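Local coordinates for protein tumor necrosis factor ligand superfamily member 13 (PDB 1U5X) that acts as a homotrimeric cytokine of the tumor necrosis factor family, binding the receptors TACI and BCMA and taking part in the regulation of tumor cell growth, at residues A[8-13]-A[43-48]; A[39-42]-A[47-50]; A[59-64]-A[117-122]. All blocks are in the same frame, centred on the assembly; numbering follows the deposited sequence.

Contact 1. Residues A[8-13]-A[43-48]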
# COMPACT_ATOMS: atom_id res chain seq x y z
N LEU A 8 11.87 -5.05 9.48
CA LEU A 8 11.10 -5.63 10.61
C LEU A 8 9.67 -5.80 10.19
O LEU A 8 9.06 -4.86 9.78
CB LEU A 8 11.19 -4.71 11.85
CG LEU A 8 10.53 -5.19 13.15
CD1 LEU A 8 11.18 -6.43 13.68
CD2 LEU A 8 10.56 -4.05 14.19
N HIS A 9 9.14 -7.03 10.27
CA HIS A 9 7.75 -7.30 9.97
C HIS A 9 7.16 -7.93 11.23
O HIS A 9 7.68 -8.91 11.74
CB HIS A 9 7.59 -8.23 8.77
CG HIS A 9 6.18 -8.43 8.33
ND1 HIS A 9 5.52 -7.54 7.49
CD2 HIS A 9 5.29 -9.42 8.60
CE1 HIS A 9 4.30 -8.01 7.24
NE2 HIS A 9 4.14 -9.15 7.91
N LEU A 10 6.09 -7.32 11.70
CA LEU A 10 5.44 -7.62 12.96
C LEU A 10 3.98 -8.00 12.75
O LEU A 10 3.30 -7.47 11.84
CB LEU A 10 5.44 -6.36 13.82
CG LEU A 10 6.78 -5.69 14.09
CD1 LEU A 10 6.55 -4.24 14.48
CD2 LEU A 10 7.51 -6.42 15.18
N VAL A 11 3.52 -8.92 13.58
CA VAL A 11 2.13 -9.38 13.55
C VAL A 11 1.56 -9.38 14.96
O VAL A 11 2.30 -9.24 15.94
CB VAL A 11 2.03 -10.77 12.91
CG1 VAL A 11 2.58 -10.72 11.48
CG2 VAL A 11 2.74 -11.81 13.73
N PRO A 12 0.24 -9.50 15.11
CA PRO A 12 -0.34 -9.45 16.45
C PRO A 12 -0.05 -10.65 17.35
O PRO A 12 0.05 -11.80 16.91
CB PRO A 12 -1.85 -9.37 16.19
CG PRO A 12 -1.98 -8.90 14.74
CD PRO A 12 -0.81 -9.60 14.08
N VAL A 13 0.05 -10.36 18.64
CA VAL A 13 0.01 -11.39 19.67
C VAL A 13 -1.36 -11.35 20.38
O VAL A 13 -1.93 -12.38 20.71
CB VAL A 13 1.18 -11.26 20.69
CG1 VAL A 13 2.47 -11.12 20.02
CG2 VAL A 13 1.00 -10.14 21.66
N ASP A 43 3.24 -3.02 22.72
CA ASP A 43 2.34 -2.30 21.79
C ASP A 43 2.99 -1.14 21.03
O ASP A 43 2.32 -0.51 20.22
CB ASP A 43 1.00 -1.88 22.45
CG ASP A 43 1.15 -0.82 23.51
OD1 ASP A 43 2.25 -0.25 23.68
OD2 ASP A 43 0.20 -0.51 24.24
N ILE A 44 4.28 -0.89 21.26
CA ILE A 44 5.04 0.12 20.52
C ILE A 44 6.29 -0.45 19.91
O ILE A 44 6.69 -1.56 20.20
CB ILE A 44 5.43 1.30 21.45
CG1 ILE A 44 6.26 0.79 22.62
CG2 ILE A 44 4.21 2.01 21.93
CD1 ILE A 44 7.39 1.67 23.05
N VAL A 45 6.90 0.32 19.02
CA VAL A 45 8.17 -0.02 18.39
C VAL A 45 9.17 1.10 18.70
O VAL A 45 8.88 2.27 18.53
CB VAL A 45 8.05 -0.24 16.88
CG1 VAL A 45 9.38 -0.68 16.33
CG2 VAL A 45 6.98 -1.26 16.56
N ARG A 46 10.33 0.73 19.22
CA ARG A 46 11.36 1.70 19.52
C ARG A 46 12.29 1.80 18.33
O ARG A 46 12.62 0.79 17.70
CB ARG A 46 12.13 1.30 20.77
CG ARG A 46 11.20 1.28 22.00
CD ARG A 46 11.61 2.06 23.15
NE ARG A 46 12.07 3.44 22.93
CZ ARG A 46 12.63 4.15 23.91
NH1 ARG A 46 12.74 3.62 25.11
NH2 ARG A 46 13.05 5.41 23.72
N VAL A 47 12.74 3.01 18.04
CA VAL A 47 13.71 3.24 16.97
C VAL A 47 15.03 3.56 17.63
O VAL A 47 15.14 4.50 18.41
CB VAL A 47 13.30 4.43 16.08
CG1 VAL A 47 14.37 4.71 15.02
CG2 VAL A 47 11.97 4.17 15.41
N TRP A 48 16.04 2.75 17.36
CA TRP A 48 17.37 3.03 17.86
C TRP A 48 18.25 3.79 16.87
O TRP A 48 19.17 4.50 17.29
CB TRP A 48 18.07 1.75 18.34
CG TRP A 48 17.26 0.97 19.36
CD1 TRP A 48 16.89 -0.34 19.29
CD2 TRP A 48 16.72 1.47 20.60
NE1 TRP A 48 16.16 -0.69 20.39
CE2 TRP A 48 16.03 0.39 21.22
CE3 TRP A 48 16.71 2.70 21.23
CZ2 TRP A 48 15.36 0.52 22.44
CZ3 TRP A 48 16.07 2.82 22.47
CH2 TRP A 48 15.39 1.74 23.04

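Contact 2. Residues A[39-42]-A[47-50]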
# COMPACT_ATOMS: atom_id res chain seq x y z
N GLU A 39 13.08 -2.10 17.45
CA GLU A 39 12.64 -3.13 18.40
C GLU A 39 11.17 -2.99 18.80
O GLU A 39 10.80 -2.01 19.43
CB GLU A 39 13.46 -3.07 19.68
CG GLU A 39 13.29 -4.28 20.62
CD GLU A 39 14.00 -4.12 21.95
OE1 GLU A 39 14.59 -3.06 22.17
OE2 GLU A 39 13.95 -5.05 22.79
N ALA A 40 10.40 -4.05 18.56
CA ALA A 40 9.05 -4.14 19.14
C ALA A 40 9.13 -4.37 20.65
O ALA A 40 9.85 -5.28 21.14
CB ALA A 40 8.24 -5.24 18.45
N GLN A 41 8.42 -3.52 21.40
CA GLN A 41 8.28 -3.66 22.84
C GLN A 41 6.79 -3.59 23.14
O GLN A 41 6.26 -2.51 23.44
CB GLN A 41 9.02 -2.56 23.61
CG GLN A 41 10.51 -2.46 23.30
CD GLN A 41 11.26 -1.57 24.29
OE1 GLN A 41 10.71 -0.61 24.83
NE2 GLN A 41 12.53 -1.90 24.54
N GLY A 42 6.12 -4.73 22.98
CA GLY A 42 4.71 -4.87 23.30
C GLY A 42 3.85 -4.13 22.31
O GLY A 42 3.75 -4.54 21.16
N VAL A 47 12.74 3.01 18.04
CA VAL A 47 13.71 3.24 16.97
C VAL A 47 15.03 3.56 17.63
O VAL A 47 15.14 4.50 18.41
CB VAL A 47 13.30 4.43 16.08
CG1 VAL A 47 14.37 4.71 15.02
CG2 VAL A 47 11.97 4.17 15.41
N TRP A 48 16.04 2.75 17.36
CA TRP A 48 17.37 3.03 17.86
C TRP A 48 18.25 3.79 16.87
O TRP A 48 19.17 4.50 17.29
CB TRP A 48 18.07 1.75 18.34
CG TRP A 48 17.26 0.97 19.36
CD1 TRP A 48 16.89 -0.34 19.29
CD2 TRP A 48 16.72 1.47 20.60
NE1 TRP A 48 16.16 -0.69 20.39
CE2 TRP A 48 16.03 0.39 21.22
CE3 TRP A 48 16.71 2.70 21.23
CZ2 TRP A 48 15.36 0.52 22.44
CZ3 TRP A 48 16.07 2.82 22.47
CH2 TRP A 48 15.39 1.74 23.04
N ASP A 49 17.99 3.63 15.59
CA ASP A 49 18.85 4.17 14.54
C ASP A 49 18.15 5.25 13.75
O ASP A 49 17.14 5.01 13.10
CB ASP A 49 19.28 3.05 13.59
CG ASP A 49 20.28 3.53 12.52
OD1 ASP A 49 20.71 4.71 12.54
OD2 ASP A 49 20.72 2.79 11.62
N THR A 50 18.73 6.45 13.76
CA THR A 50 18.19 7.51 12.94
C THR A 50 18.26 7.10 11.48
O THR A 50 19.27 6.58 11.04
CB THR A 50 18.99 8.76 13.13
OG1 THR A 50 18.83 9.23 14.47
CG2 THR A 50 18.46 9.89 12.24

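Contact 3. Residues A[59-64]-A[117-122]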
# COMPACT_ATOMS: atom_id res chain seq x y z
N VAL A 59 -4.53 -3.04 9.02
CA VAL A 59 -5.42 -3.59 10.05
C VAL A 59 -6.65 -4.15 9.38
O VAL A 59 -7.26 -3.52 8.50
CB VAL A 59 -5.78 -2.53 11.13
CG1 VAL A 59 -6.73 -3.15 12.18
CG2 VAL A 59 -4.54 -1.92 11.78
N LEU A 60 -7.04 -5.35 9.82
CA LEU A 60 -8.24 -6.01 9.33
C LEU A 60 -9.39 -5.79 10.31
O LEU A 60 -9.31 -6.21 11.45
CB LEU A 60 -7.96 -7.50 9.15
CG LEU A 60 -9.16 -8.40 8.87
CD1 LEU A 60 -9.95 -7.81 7.72
CD2 LEU A 60 -8.67 -9.86 8.59
N PHE A 61 -10.43 -5.09 9.88
CA PHE A 61 -11.55 -4.75 10.80
C PHE A 61 -12.79 -5.60 10.56
O PHE A 61 -13.12 -5.88 9.40
CB PHE A 61 -11.92 -3.28 10.62
CG PHE A 61 -10.82 -2.33 10.97
CD1 PHE A 61 -10.66 -1.87 12.28
CD2 PHE A 61 -10.00 -1.82 9.99
CE1 PHE A 61 -9.66 -0.95 12.59
CE2 PHE A 61 -9.01 -0.92 10.29
CZ PHE A 61 -8.85 -0.47 11.59
N HIS A 62 -13.51 -5.94 11.64
CA HIS A 62 -14.76 -6.71 11.55
C HIS A 62 -15.98 -5.96 12.10
O HIS A 62 -17.08 -6.51 12.12
CB HIS A 62 -14.59 -8.06 12.28
N ASP A 63 -15.79 -4.70 12.51
CA ASP A 63 -16.86 -3.90 13.11
C ASP A 63 -17.98 -3.54 12.15
O ASP A 63 -17.74 -3.17 10.99
CB ASP A 63 -16.30 -2.59 13.68
CG ASP A 63 -15.66 -2.78 15.04
OD1 ASP A 63 -16.21 -3.55 15.84
OD2 ASP A 63 -14.64 -2.17 15.41
N VAL A 64 -19.19 -3.60 12.68
CA VAL A 64 -20.39 -3.19 11.97
C VAL A 64 -20.53 -1.66 12.06
O VAL A 64 -20.07 -1.04 13.03
CB VAL A 64 -21.64 -3.96 12.55
CG1 VAL A 64 -22.00 -3.52 13.99
CG2 VAL A 64 -22.85 -3.82 11.64
N VAL A 117 0.76 2.45 16.93
CA VAL A 117 -0.36 2.18 16.00
C VAL A 117 -1.61 2.11 16.86
O VAL A 117 -1.72 1.23 17.72
CB VAL A 117 -0.15 0.88 15.18
CG1 VAL A 117 -1.31 0.64 14.22
CG2 VAL A 117 1.12 0.94 14.40
N LYS A 118 -2.51 3.09 16.71
CA LYS A 118 -3.70 3.18 17.56
C LYS A 118 -4.96 3.18 16.70
O LYS A 118 -4.98 3.80 15.61
CB LYS A 118 -3.68 4.46 18.43
CG LYS A 118 -2.53 4.49 19.42
CD LYS A 118 -2.53 5.76 20.29
CE LYS A 118 -1.73 5.56 21.56
NZ LYS A 118 -1.74 6.76 22.42
N ILE A 119 -5.97 2.47 17.18
CA ILE A 119 -7.32 2.51 16.63
C ILE A 119 -8.22 3.26 17.62
O ILE A 119 -8.41 2.81 18.74
CB ILE A 119 -7.83 1.07 16.37
CG1 ILE A 119 -7.03 0.39 15.27
CG2 ILE A 119 -9.30 1.11 15.93
CD1 ILE A 119 -5.67 -0.17 15.62
N PRO A 120 -8.76 4.41 17.23
CA PRO A 120 -9.50 5.27 18.17
C PRO A 120 -10.94 4.84 18.48
O PRO A 120 -11.87 5.67 18.44
CB PRO A 120 -9.46 6.64 17.47
CG PRO A 120 -9.46 6.30 16.04
CD PRO A 120 -8.66 5.02 15.90
N ARG A 121 -11.13 3.57 18.81
CA ARG A 121 -12.40 3.07 19.33
C ARG A 121 -12.13 2.06 20.42
O ARG A 121 -11.09 1.38 20.42
CB ARG A 121 -13.24 2.45 18.23
N ALA A 122 -13.07 1.95 21.34
CA ALA A 122 -12.96 1.05 22.47
C ALA A 122 -13.18 -0.38 21.99
O ALA A 122 -14.08 -0.63 21.18
CB ALA A 122 -14.01 1.40 23.51

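Contact 1. Residues A[8-13]-A[43-48]
V45 presents its two methyls to two leucines: CG1 lies anti to the backbone N (chi1 -176°), beside the carbonyl carbon, and CG2 lies beside the backbone N, which sends CG1 toward L8 and CG2 toward L10. This is packing across the interior of the TNF jelly roll, a β-sandwich in which strand 7-16 belongs to one face and strand 44-47 to the other. L10 makes the tighter approach, with CD1 3.7 Å from V45 CG2. The L10 CG sits beside its own backbone N (chi1 -55°), and the two side chains reach toward each other tip to tip. L8 takes the other course: the side chain slides past that of V45 in the opposite direction, and CD2 comes to 4.2 Å from V45 CG1. All three side chains are buried, and no hydrogen bond links the two strands, whose nearest CA atoms, those of L10 and V45, are 9.7 Å apart.

Strand 7-16 takes its backbone bonds from other neighbours: L8 and L10 pair with F137 and L135, H9 and V11 with strand 24-34. L8 and L10 also touch L38 and A40 of strand 38-41. H9 takes no part in this packing: its ND1 is hydrogen-bonded to Y56 OH and its ring meets F107 of a neighbouring subunit, so one strand serves both the core and the trimer interface. Strand 44-47 pairs with 38-41 and 114-119, and on it the partly exposed R46 lays its guanidinium against W48, whose CH2 lies 3.6 Å above the guanidinium plane.

Contact 2. Residues A[39-42]-A[47-50]
E39 OE1 is gripped by two N-H groups, each through a weak hydrogen bond: W48 NE1 approaches from across the contact at 3.4 Å from E39 OE1, and Q41 NE2 from two residues along the same strand at 3.3 Å from E39 OE1. The residues belong to the β-hairpin formed by strands 38-41 and 44-47, with W48 just beyond the second strand at the surface of the TNF jelly roll. The indole bond is bent, with an N-H...O angle of 146°, although OE1 lies at the ring edge and in its plane. The carboxylate is turned 52° from the indole plane, and E39 crosses W48 obliquely. An extended E39 chain, with CG anti to the backbone N (chi1 -168°), carries the carboxylate out to the indole, while CB passes 3.7 Å from W48 NE1.

The two donors probably stabilise negative charge on E39. Backbone bonding of W48 with G37 holds the start of the following loop beside this side-chain cluster, and no other chain of the assembly touches either segment. Q41 stands farther off at the indole edge, where NE2 is 4.3 Å from W48 CZ2.

Contact 3. Residues A[59-64]-A[117-122]
Across the hydrophobic interior of the jelly-roll sandwich, strand 51-61 meets strand 114-119 near the ends of both, with I119 packed against F61 and V59. The closer approach is to F61. I119 CG2 touches the ring at its edge, near the ring plane, at 3.9 Å from F61 CE1, and I119 CG1 lies 4.0 Å from the same CE1. The two side chains slide past each other in opposite directions, so the two gamma carbons of the isoleucine, rather than the terminal CD1, meet the phenyl rim. With chi2 turned to 78°, the I119 chain bends its terminal methyl toward the valine, where CD1 reaches 4.4 Å from V59 CG2. V59 also supports the ring from within its own strand: its CG1 lies 3.5 Å above one face of F61, offset toward the rim. The phenyl group is thus met on a face by V59 and at its edge by I119.

No hydrogen bond joins the two segments. V59 and F61 pair by backbone bonds with C101 and N99, whereas K118 pairs with V71, and L60, between the two inward residues, packs on I87 of a neighbouring subunit. P120 is the centre of an inverse gamma turn, with a weak bond from R121 N to I119 O. Apolar side chains from two facing layers of the sandwich, meeting in a shared core, are typical of the TNF-family β-sandwich.

Contacts 1 and 2 adjoin, their centres 7 Å apart, and share V47 and W48: the hairpin of strands 38-41 and 44-47 turns V45 inward in contact 1 and exposes its polar cluster in contact 2. R46 N probably hydrogen-bonds E39 O at 2.8 Å, tying the two together, and L10 CD2 packs on A40 CB at 3.6 Å. Contact 3 lies on the opposite side of the chain's centre, about 18 Å from contact 1 and about 23 Å from contact 2, centre to centre. Strand 44-47 pairs with strand 114-119, which links the later strands of contacts 1 and 3; both contacts are buried in the sandwich core, while contact 2 decorates its surface.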